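Local atomic coordinates of tyrocidine synthase 2 (Brevibacillus parabrevis, PDB entry 6TA8), a protein that probably belongs to the large modular synthetases and carries a domain of the condensation family. Residues A[205-210]-A[312-317]; A[40-45]-A[363-368]; A[81-86]-A[176-181]. One frame throughout, in Å; residues are numbered along the deposited sequence.

Interaction 1 of 3, residues A[205-210]-A[312-317]; sequences AAQLQK and NEMNVT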
loop_
_atom_site.group_PDB
_atom_site.type_symbol
_atom_site.label_atom_id
_atom_site.label_comp_id
_atom_site.label_asym_id
_atom_site.label_seq_id
_atom_site.Cartn_x
_atom_site.Cartn_y
_atom_site.Cartn_z
ATOM N N ALA A 205 -13.140 -9.418 -8.817
ATOM C CA ALA A 205 -12.236 -10.397 -9.413
ATOM C C ALA A 205 -12.901 -11.160 -10.550
ATOM O O ALA A 205 -12.224 -11.564 -11.502
ATOM C CB ALA A 205 -11.731 -11.367 -8.345
ATOM N N ALA A 206 -14.216 -11.376 -10.466
ATOM C CA ALA A 206 -14.929 -12.012 -11.567
ATOM C C ALA A 206 -14.983 -11.100 -12.786
ATOM O O ALA A 206 -14.797 -11.556 -13.921
ATOM C CB ALA A 206 -16.339 -12.402 -11.126
ATOM N N GLN A 207 -15.239 -9.807 -12.573
ATOM C CA GLN A 207 -15.232 -8.862 -13.683
ATOM C C GLN A 207 -13.814 -8.591 -14.172
ATOM O O GLN A 207 -13.618 -8.231 -15.338
ATOM C CB GLN A 207 -15.920 -7.560 -13.260
ATOM C CG GLN A 207 -15.931 -6.460 -14.314
ATOM C CD GLN A 207 -16.436 -6.935 -15.662
ATOM O OE1 GLN A 207 -17.429 -7.656 -15.750
ATOM N NE2 GLN A 207 -15.749 -6.530 -16.723
ATOM N N LEU A 208 -12.816 -8.774 -13.303
ATOM C CA LEU A 208 -11.435 -8.528 -13.699
ATOM C C LEU A 208 -10.966 -9.517 -14.757
ATOM O O LEU A 208 -10.139 -9.165 -15.608
ATOM C CB LEU A 208 -10.524 -8.586 -12.473
ATOM C CG LEU A 208 -9.175 -7.874 -12.567
ATOM C CD1 LEU A 208 -9.359 -6.400 -12.885
ATOM C CD2 LEU A 208 -8.410 -8.046 -11.270
ATOM N N GLN A 209 -11.477 -10.749 -14.727
ATOM C CA GLN A 209 -11.093 -11.728 -15.739
ATOM C C GLN A 209 -11.769 -11.433 -17.073
ATOM O O GLN A 209 -11.169 -11.630 -18.136
ATOM C CB GLN A 209 -11.431 -13.140 -15.259
ATOM C CG GLN A 209 -11.052 -14.240 -16.240
ATOM C CD GLN A 209 -9.564 -14.277 -16.535
ATOM O OE1 GLN A 209 -8.736 -14.198 -15.627
ATOM N NE2 GLN A 209 -9.219 -14.399 -17.810
ATOM N N LYS A 210 -13.018 -10.961 -17.039
ATOM C CA LYS A 210 -13.696 -10.576 -18.272
ATOM C C LYS A 210 -13.012 -9.380 -18.921
ATOM O O LYS A 210 -12.803 -9.360 -20.140
ATOM C CB LYS A 210 -15.165 -10.266 -17.989
ATOM C CG LYS A 210 -15.976 -11.462 -17.515
ATOM C CD LYS A 210 -17.385 -11.048 -17.128
ATOM C CE LYS A 210 -18.218 -12.246 -16.701
ATOM N NZ LYS A 210 -19.568 -11.839 -16.226
ATOM N N ASN A 312 -18.355 -2.716 -17.088
ATOM C CA ASN A 312 -19.475 -3.263 -16.323
ATOM C C ASN A 312 -19.973 -2.318 -15.235
ATOM O O ASN A 312 -20.745 -2.741 -14.364
ATOM C CB ASN A 312 -19.131 -4.623 -15.702
ATOM C CG ASN A 312 -20.361 -5.462 -15.413
ATOM O OD1 ASN A 312 -20.740 -6.324 -16.206
ATOM N ND2 ASN A 312 -20.991 -5.212 -14.271
ATOM N N GLU A 313 -19.558 -1.047 -15.262
ATOM C CA GLU A 313 -20.029 -0.031 -14.315
ATOM C C GLU A 313 -19.785 -0.452 -12.866
ATOM O O GLU A 313 -20.617 -0.222 -11.986
ATOM C CB GLU A 313 -21.508 0.291 -14.542
ATOM C CG GLU A 313 -21.854 0.648 -15.978
ATOM C CD GLU A 313 -22.773 -0.371 -16.624
ATOM O OE1 GLU A 313 -23.546 -1.025 -15.893
ATOM O OE2 GLU A 313 -22.722 -0.517 -17.865
ATOM N N MET A 314 -18.635 -1.071 -12.616
ATOM C CA MET A 314 -18.308 -1.530 -11.274
ATOM C C MET A 314 -18.104 -0.346 -10.333
ATOM O O MET A 314 -17.694 0.743 -10.743
ATOM C CB MET A 314 -17.053 -2.401 -11.297
ATOM C CG MET A 314 -17.147 -3.597 -12.228
ATOM S SD MET A 314 -18.412 -4.779 -11.726
ATOM C CE MET A 314 -17.676 -5.454 -10.237
ATOM N N ASN A 315 -18.399 -0.573 -9.054
ATOM C CA ASN A 315 -18.282 0.460 -8.027
ATOM C C ASN A 315 -17.629 -0.161 -6.800
ATOM O O ASN A 315 -18.247 -0.981 -6.114
ATOM C CB ASN A 315 -19.651 1.048 -7.682
ATOM C CG ASN A 315 -19.569 2.150 -6.646
ATOM O OD1 ASN A 315 -18.514 2.751 -6.444
ATOM N ND2 ASN A 315 -20.687 2.423 -5.985
ATOM N N VAL A 316 -16.387 0.230 -6.519
ATOM C CA VAL A 316 -15.656 -0.300 -5.371
ATOM C C VAL A 316 -15.228 0.843 -4.459
ATOM O O VAL A 316 -14.110 0.846 -3.932
ATOM C CB VAL A 316 -14.440 -1.132 -5.819
ATOM C CG1 VAL A 316 -14.885 -2.504 -6.307
ATOM C CG2 VAL A 316 -13.664 -0.401 -6.903
ATOM N N THR A 317 -16.118 1.818 -4.259
ATOM C CA THR A 317 -15.788 2.948 -3.395
ATOM C C THR A 317 -15.724 2.529 -1.932
ATOM O O THR A 317 -14.818 2.946 -1.200
ATOM C CB THR A 317 -16.804 4.075 -3.586
ATOM O OG1 THR A 317 -18.130 3.533 -3.594
ATOM C CG2 THR A 317 -16.550 4.805 -4.898
#
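Gln207, on helix 201-212, meets Asn312 and Met314 of the long loop that follows strand 297-304. The closest atoms lie where the glutamine amide meets Asn312. Gln207 carries CG anti to its nitrogen (chi1 178°) and then turns at chi2, which brings its amide against CB of Asn312. Gln207 OE1 lies 3.5 Å from Asn312 CB, a contact without a hydrogen bond, and Gln207 CD is 3.6 Å from the same CB. The two amide planes are only 24° apart, yet Gln207 OE1 and Asn312 OD1, at 3.6 Å, are both acceptors and do not bond. The glutamine NE2 is spent on the carbonyl of Ile310, a little earlier in the same loop. Met314 packs on the start of the glutamine chain. The CG atoms of Gln207 and Met314 are 3.7 Å apart. Met314 is bent at both chi2 and chi3, which brings its sulfur and methyl against CB of Gln207, with Met314 SD 4.0 Å from that atom. Gln207 is buried, whereas Met314 is partly exposed and Asn312 is on the solvent side. Further along, the backbone N of Asn315 bonds to Asp199, ahead of the helix. The loop joins two strands of the six-stranded sheet but packs here on helix 201-212, consistent with the two-lobed condensation-domain fold, in which a loop of one lobe reaches across to the other.

Interaction 2 of 3, residues A[40-45]-A[363-368]; sequences IQKWFF and LRTLTT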
loop_
_atom_site.group_PDB
_atom_site.type_symbol
_atom_site.label_atom_id
_atom_site.label_comp_id
_atom_site.label_asym_id
_atom_site.label_seq_id
_atom_site.Cartn_x
_atom_site.Cartn_y
_atom_site.Cartn_z
ATOM N N ILE A 40 -2.314 -8.772 -8.109
ATOM C CA ILE A 40 -1.472 -8.458 -6.959
ATOM C C ILE A 40 -1.482 -9.610 -5.961
ATOM O O ILE A 40 -0.525 -9.786 -5.195
ATOM C CB ILE A 40 -1.919 -7.132 -6.314
ATOM C CG1 ILE A 40 -0.862 -6.631 -5.328
ATOM C CG2 ILE A 40 -3.271 -7.287 -5.631
ATOM C CD1 ILE A 40 0.514 -6.463 -5.936
ATOM N N GLN A 41 -2.544 -10.418 -5.957
ATOM C CA GLN A 41 -2.564 -11.611 -5.121
ATOM C C GLN A 41 -1.709 -12.718 -5.721
ATOM O O GLN A 41 -1.015 -13.435 -4.991
ATOM C CB GLN A 41 -4.003 -12.086 -4.922
ATOM C CG GLN A 41 -4.804 -11.229 -3.955
ATOM C CD GLN A 41 -6.270 -11.604 -3.922
ATOM O OE1 GLN A 41 -6.808 -12.135 -4.894
ATOM N NE2 GLN A 41 -6.927 -11.329 -2.802
ATOM N N LYS A 42 -1.745 -12.869 -7.048
ATOM C CA LYS A 42 -0.874 -13.836 -7.711
ATOM C C LYS A 42 0.592 -13.466 -7.531
ATOM O O LYS A 42 1.445 -14.343 -7.353
ATOM C CB LYS A 42 -1.220 -13.921 -9.198
ATOM C CG LYS A 42 -2.204 -15.019 -9.561
ATOM C CD LYS A 42 -2.187 -15.283 -11.060
ATOM C CE LYS A 42 -3.018 -16.502 -11.425
ATOM N NZ LYS A 42 -4.477 -16.243 -11.278
ATOM N N TRP A 43 0.902 -12.169 -7.578
ATOM C CA TRP A 43 2.279 -11.721 -7.398
ATOM C C TRP A 43 2.796 -12.043 -6.001
ATOM O O TRP A 43 3.994 -12.295 -5.827
ATOM C CB TRP A 43 2.373 -10.220 -7.675
ATOM C CG TRP A 43 3.646 -9.582 -7.211
ATOM C CD1 TRP A 43 4.808 -9.468 -7.915
ATOM C CD2 TRP A 43 3.882 -8.957 -5.944
ATOM N NE1 TRP A 43 5.756 -8.816 -7.163
ATOM C CE2 TRP A 43 5.212 -8.492 -5.947
ATOM C CE3 TRP A 43 3.099 -8.751 -4.803
ATOM C CZ2 TRP A 43 5.776 -7.834 -4.857
ATOM C CZ3 TRP A 43 3.661 -8.095 -3.722
ATOM C CH2 TRP A 43 4.986 -7.645 -3.757
ATOM N N PHE A 44 1.914 -12.044 -5.000
ATOM C CA PHE A 44 2.339 -12.347 -3.637
ATOM C C PHE A 44 2.740 -13.811 -3.494
ATOM O O PHE A 44 3.742 -14.126 -2.842
ATOM C CB PHE A 44 1.224 -11.992 -2.652
ATOM C CG PHE A 44 1.477 -12.464 -1.247
ATOM C CD1 PHE A 44 2.305 -11.747 -0.400
ATOM C CD2 PHE A 44 0.880 -13.620 -0.770
ATOM C CE1 PHE A 44 2.537 -12.177 0.894
ATOM C CE2 PHE A 44 1.109 -14.057 0.522
ATOM C CZ PHE A 44 1.939 -13.332 1.355
ATOM N N PHE A 45 1.972 -14.719 -4.100
ATOM C CA PHE A 45 2.273 -16.141 -3.987
ATOM C C PHE A 45 3.433 -16.557 -4.882
ATOM O O PHE A 45 4.197 -17.458 -4.517
ATOM C CB PHE A 45 1.031 -16.968 -4.318
ATOM C CG PHE A 45 -0.038 -16.894 -3.266
ATOM C CD1 PHE A 45 0.135 -17.517 -2.042
ATOM C CD2 PHE A 45 -1.212 -16.199 -3.499
ATOM C CE1 PHE A 45 -0.843 -17.449 -1.070
ATOM C CE2 PHE A 45 -2.194 -16.127 -2.531
ATOM C CZ PHE A 45 -2.009 -16.754 -1.315
ATOM N N LEU A 363 -2.204 -8.097 -17.954
ATOM C CA LEU A 363 -1.798 -8.707 -19.213
ATOM C C LEU A 363 -0.832 -9.870 -19.020
ATOM O O LEU A 363 -0.733 -10.726 -19.905
ATOM C CB LEU A 363 -1.164 -7.654 -20.125
ATOM C CG LEU A 363 -2.117 -6.699 -20.850
ATOM C CD1 LEU A 363 -1.358 -5.508 -21.421
ATOM C CD2 LEU A 363 -2.883 -7.425 -21.944
ATOM N N ARG A 364 -0.120 -9.925 -17.893
ATOM C CA ARG A 364 0.846 -10.990 -17.654
ATOM C C ARG A 364 0.353 -12.050 -16.679
ATOM O O ARG A 364 1.030 -13.069 -16.507
ATOM C CB ARG A 364 2.168 -10.409 -17.134
ATOM C CG ARG A 364 2.052 -9.658 -15.824
ATOM C CD ARG A 364 3.422 -9.347 -15.241
ATOM N NE ARG A 364 4.146 -10.554 -14.857
ATOM C CZ ARG A 364 4.083 -11.110 -13.651
ATOM N NH1 ARG A 364 3.323 -10.574 -12.708
ATOM N NH2 ARG A 364 4.780 -12.208 -13.389
ATOM N N THR A 365 -0.798 -11.846 -16.044
ATOM C CA THR A 365 -1.305 -12.787 -15.055
ATOM C C THR A 365 -2.695 -13.323 -15.358
ATOM O O THR A 365 -3.022 -14.423 -14.906
ATOM C CB THR A 365 -1.325 -12.142 -13.659
ATOM O OG1 THR A 365 -1.922 -10.843 -13.739
ATOM C CG2 THR A 365 0.086 -12.015 -13.108
ATOM N N LEU A 366 -3.520 -12.587 -16.107
ATOM C CA LEU A 366 -4.902 -12.982 -16.338
ATOM C C LEU A 366 -5.282 -13.137 -17.803
ATOM O O LEU A 366 -6.224 -13.880 -18.095
ATOM C CB LEU A 366 -5.864 -11.969 -15.695
ATOM C CG LEU A 366 -5.703 -11.699 -14.199
ATOM C CD1 LEU A 366 -6.759 -10.711 -13.730
ATOM C CD2 LEU A 366 -5.778 -12.992 -13.402
ATOM N N THR A 367 -4.595 -12.464 -18.723
ATOM C CA THR A 367 -4.979 -12.513 -20.129
ATOM C C THR A 367 -4.726 -13.902 -20.705
ATOM O O THR A 367 -3.629 -14.452 -20.573
ATOM C CB THR A 367 -4.211 -11.460 -20.927
ATOM O OG1 THR A 367 -4.510 -10.158 -20.409
ATOM C CG2 THR A 367 -4.604 -11.514 -22.396
ATOM N N THR A 368 -5.747 -14.463 -21.352
ATOM C CA THR A 368 -5.709 -15.824 -21.884
ATOM C C THR A 368 -5.474 -15.851 -23.389
ATOM O O THR A 368 -6.134 -16.604 -24.109
ATOM C CB THR A 368 -7.002 -16.559 -21.541
ATOM O OG1 THR A 368 -8.014 -16.214 -22.495
ATOM C CG2 THR A 368 -7.479 -16.179 -20.148
#
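Lys42 reaches from helix 39-46 toward Thr365 and Leu366, at and just after the weakly bonded helix 359-365. Its CB points at the other segment, and chi1 of -94° is away from a staggered value. Neither CB nor CG of Lys42 comes within 4.2 Å of that segment. Contact begins at CD, 4.0 Å from the carbonyl oxygen of Thr365 and 4.2 Å from CB of Thr365. CE passes the same oxygen: Lys42 CE to Thr365 O is 4.1 Å. The lysine and threonine side chains run alongside each other in opposite directions. In the two-lobed fold of condensation domains, this contact brings a helix from near the start of the domain against one that comes some 320 residues later. The lysine chain stays extended as far as CE and bends only at chi4 (71°). That turn puts NZ beside a methyl group, with Lys42 NZ 4.1 Å from Leu366 CD2. The ammonium group therefore makes no polar bond across the contact. Leu366 approaches obliquely, and its side chain also packs on Pro39, Leu208 and Ala212. Thr365 touches Pro39 too. Arg364 turns its guanidinium to a salt bridge with Glu361 in its own helix.

Interaction 3 of 3, residues A[81-86]-A[176-181]; sequences EHHDAL and FEDFSS
His83 is the first residue to leave helical geometry at the end of helix 69-82, while its partner Asp178 lies within helix 169-187. After His83 the chain makes a short 3-10 turn over 84-86, where Leu86 N bonds to His83 O at 3.3 Å. Helix 169-187 stays regular, with Ser181 N bonded to Glu177 O at 3.0 Å. Both CB atoms face across the contact. In each residue CG lies anti to the carbonyl carbon, beside the backbone N, with chi1 of -57° in His83, and the two polar ends meet. One hydrogen bond carries the contact, and both its residues are buried: NE2 of His83 donates its N-H to OD2 of Asp178 at 2.7 Å, with an N-H...O angle of 145°. It is short but somewhat bent. The sequence from His82 to Arg87 (HHDALR) resembles the RHExLR core motif of condensation domains, with His83 at its histidine. The oxygen sits close to the ring plane, at the imidazole edge, and CE1 of His83 is 3.3 Å from OD2 of Asp178. The planes of ring and carboxylate are nearly parallel, 18° apart. The N-H meets OD2 on its anti side, tilted a little out of the carboxylate plane. OD1 of Asp178 is held by a salt bridge to Arg318, whose charge probably steadies the carboxylate. His82 ND1 lies 3.8 Å above one face of the His83 ring, over its centre. Ile320 also touches His83.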
loop_
_atom_site.group_PDB
_atom_site.type_symbol
_atom_site.label_atom_id
_atom_site.label_comp_id
_atom_site.label_asym_id
_atom_site.label_seq_id
_atom_site.Cartn_x
_atom_site.Cartn_y
_atom_site.Cartn_z
ATOM N N GLU A 81 -18.588 -8.698 9.232
ATOM C CA GLU A 81 -19.788 -9.164 8.545
ATOM C C GLU A 81 -20.115 -8.275 7.350
ATOM O O GLU A 81 -20.552 -8.766 6.303
ATOM C CB GLU A 81 -20.965 -9.215 9.520
ATOM C CG GLU A 81 -22.314 -8.883 8.899
ATOM C CD GLU A 81 -23.481 -9.370 9.735
ATOM O OE1 GLU A 81 -24.550 -9.657 9.154
ATOM O OE2 GLU A 81 -23.331 -9.462 10.971
ATOM N N HIS A 82 -19.900 -6.965 7.485
ATOM C CA HIS A 82 -20.221 -6.041 6.401
ATOM C C HIS A 82 -19.242 -6.190 5.243
ATOM O O HIS A 82 -19.648 -6.391 4.093
ATOM C CB HIS A 82 -20.226 -4.605 6.924
ATOM C CG HIS A 82 -20.889 -3.629 6.004
ATOM N ND1 HIS A 82 -20.230 -3.032 4.951
ATOM C CD2 HIS A 82 -22.153 -3.145 5.979
ATOM C CE1 HIS A 82 -21.059 -2.222 4.317
ATOM N NE2 HIS A 82 -22.233 -2.273 4.920
ATOM N N HIS A 83 -17.945 -6.095 5.527
ATOM C CA HIS A 83 -16.908 -6.215 4.504
ATOM C C HIS A 83 -16.528 -7.685 4.385
ATOM O O HIS A 83 -15.754 -8.209 5.190
ATOM C CB HIS A 83 -15.712 -5.337 4.855
ATOM C CG HIS A 83 -16.063 -3.893 5.041
ATOM N ND1 HIS A 83 -16.360 -3.059 3.984
ATOM C CD2 HIS A 83 -16.174 -3.138 6.159
ATOM C CE1 HIS A 83 -16.635 -1.852 4.442
ATOM N NE2 HIS A 83 -16.529 -1.872 5.760
ATOM N N ASP A 84 -17.073 -8.354 3.364
ATOM C CA ASP A 84 -16.936 -9.801 3.245
ATOM C C ASP A 84 -15.506 -10.245 2.962
ATOM O O ASP A 84 -15.163 -11.394 3.259
ATOM C CB ASP A 84 -17.862 -10.323 2.145
ATOM C CG ASP A 84 -19.320 -10.009 2.414
ATOM O OD1 ASP A 84 -19.958 -10.750 3.191
ATOM O OD2 ASP A 84 -19.826 -9.016 1.851
ATOM N N ALA A 85 -14.667 -9.371 2.401
ATOM C CA ALA A 85 -13.298 -9.762 2.084
ATOM C C ALA A 85 -12.476 -10.077 3.329
ATOM O O ALA A 85 -11.486 -10.808 3.229
ATOM C CB ALA A 85 -12.606 -8.666 1.275
ATOM N N LEU A 86 -12.860 -9.548 4.491
ATOM C CA LEU A 86 -12.126 -9.807 5.723
ATOM C C LEU A 86 -12.373 -11.204 6.278
ATOM O O LEU A 86 -11.711 -11.592 7.247
ATOM C CB LEU A 86 -12.487 -8.759 6.780
ATOM C CG LEU A 86 -12.169 -7.307 6.413
ATOM C CD1 LEU A 86 -12.608 -6.353 7.515
ATOM C CD2 LEU A 86 -10.685 -7.136 6.113
ATOM N N PHE A 176 -11.297 3.137 9.052
ATOM C CA PHE A 176 -11.332 4.232 10.017
ATOM C C PHE A 176 -12.704 4.895 10.047
ATOM O O PHE A 176 -13.171 5.325 11.107
ATOM C CB PHE A 176 -10.253 5.264 9.687
ATOM C CG PHE A 176 -8.861 4.699 9.640
ATOM C CD1 PHE A 176 -8.500 3.629 10.442
ATOM C CD2 PHE A 176 -7.909 5.246 8.793
ATOM C CE1 PHE A 176 -7.219 3.112 10.398
ATOM C CE2 PHE A 176 -6.626 4.733 8.744
ATOM C CZ PHE A 176 -6.280 3.665 9.548
ATOM N N GLU A 177 -13.363 4.987 8.891
ATOM C CA GLU A 177 -14.693 5.582 8.843
ATOM C C GLU A 177 -15.724 4.670 9.499
ATOM O O GLU A 177 -16.496 5.106 10.360
ATOM C CB GLU A 177 -15.083 5.877 7.393
ATOM C CG GLU A 177 -14.536 7.187 6.844
ATOM C CD GLU A 177 -14.726 7.313 5.341
ATOM O OE1 GLU A 177 -13.807 6.924 4.587
ATOM O OE2 GLU A 177 -15.794 7.796 4.912
ATOM N N ASP A 178 -15.743 3.396 9.106
ATOM C CA ASP A 178 -16.789 2.493 9.574
ATOM C C ASP A 178 -16.621 2.153 11.051
ATOM O O ASP A 178 -17.612 2.030 11.778
ATOM C CB ASP A 178 -16.801 1.223 8.722
ATOM C CG ASP A 178 -17.369 1.459 7.334
ATOM O OD1 ASP A 178 -17.658 2.628 6.996
ATOM O OD2 ASP A 178 -17.530 0.475 6.580
ATOM N N PHE A 179 -15.379 1.996 11.516
ATOM C CA PHE A 179 -15.171 1.683 12.926
ATOM C C PHE A 179 -15.512 2.875 13.811
ATOM O O PHE A 179 -16.095 2.707 14.889
ATOM C CB PHE A 179 -13.732 1.230 13.172
ATOM C CG PHE A 179 -13.423 0.972 14.620
ATOM C CD1 PHE A 179 -13.952 -0.132 15.268
ATOM C CD2 PHE A 179 -12.613 1.837 15.336
ATOM C CE1 PHE A 179 -13.675 -0.371 16.600
ATOM C CE2 PHE A 179 -12.331 1.604 16.669
ATOM C CZ PHE A 179 -12.863 0.498 17.302
ATOM N N SER A 180 -15.152 4.086 13.378
ATOM C CA SER A 180 -15.515 5.273 14.145
ATOM C C SER A 180 -17.023 5.474 14.177
ATOM O O SER A 180 -17.554 6.019 15.151
ATOM C CB SER A 180 -14.826 6.507 13.566
ATOM O OG SER A 180 -15.092 7.653 14.356
ATOM N N SER A 181 -17.727 5.042 13.130
ATOM C CA SER A 181 -19.182 5.124 13.125
ATOM C C SER A 181 -19.805 3.973 13.906
ATOM O O SER A 181 -20.774 4.177 14.646
ATOM C CB SER A 181 -19.703 5.138 11.687
ATOM O OG SER A 181 -21.119 5.117 11.656
#

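Interaction 3 is the buried contact. Interaction 2 is at the surface, and interaction 1 is partly buried. The chemistry differs mainly between the buried contact and the other two. A histidine-carboxylate hydrogen bond carries 81-86 with 176-181, while the other two rest on van der Waals packing without a hydrogen bond across. Interactions 1 and 2 adjoin: Gln209 NE2 probably bonds to Leu366 O at 3.1 Å, and Leu208 CG packs on Leu366 CD1 at 3.9 Å. Helix 201-212 thus joins the two contacts. Interaction 3 stands apart, with nearest atoms about 7 Å from either neighbour. Yet Arg318, its salt-bridge partner, directly follows 312-317 of interaction 1.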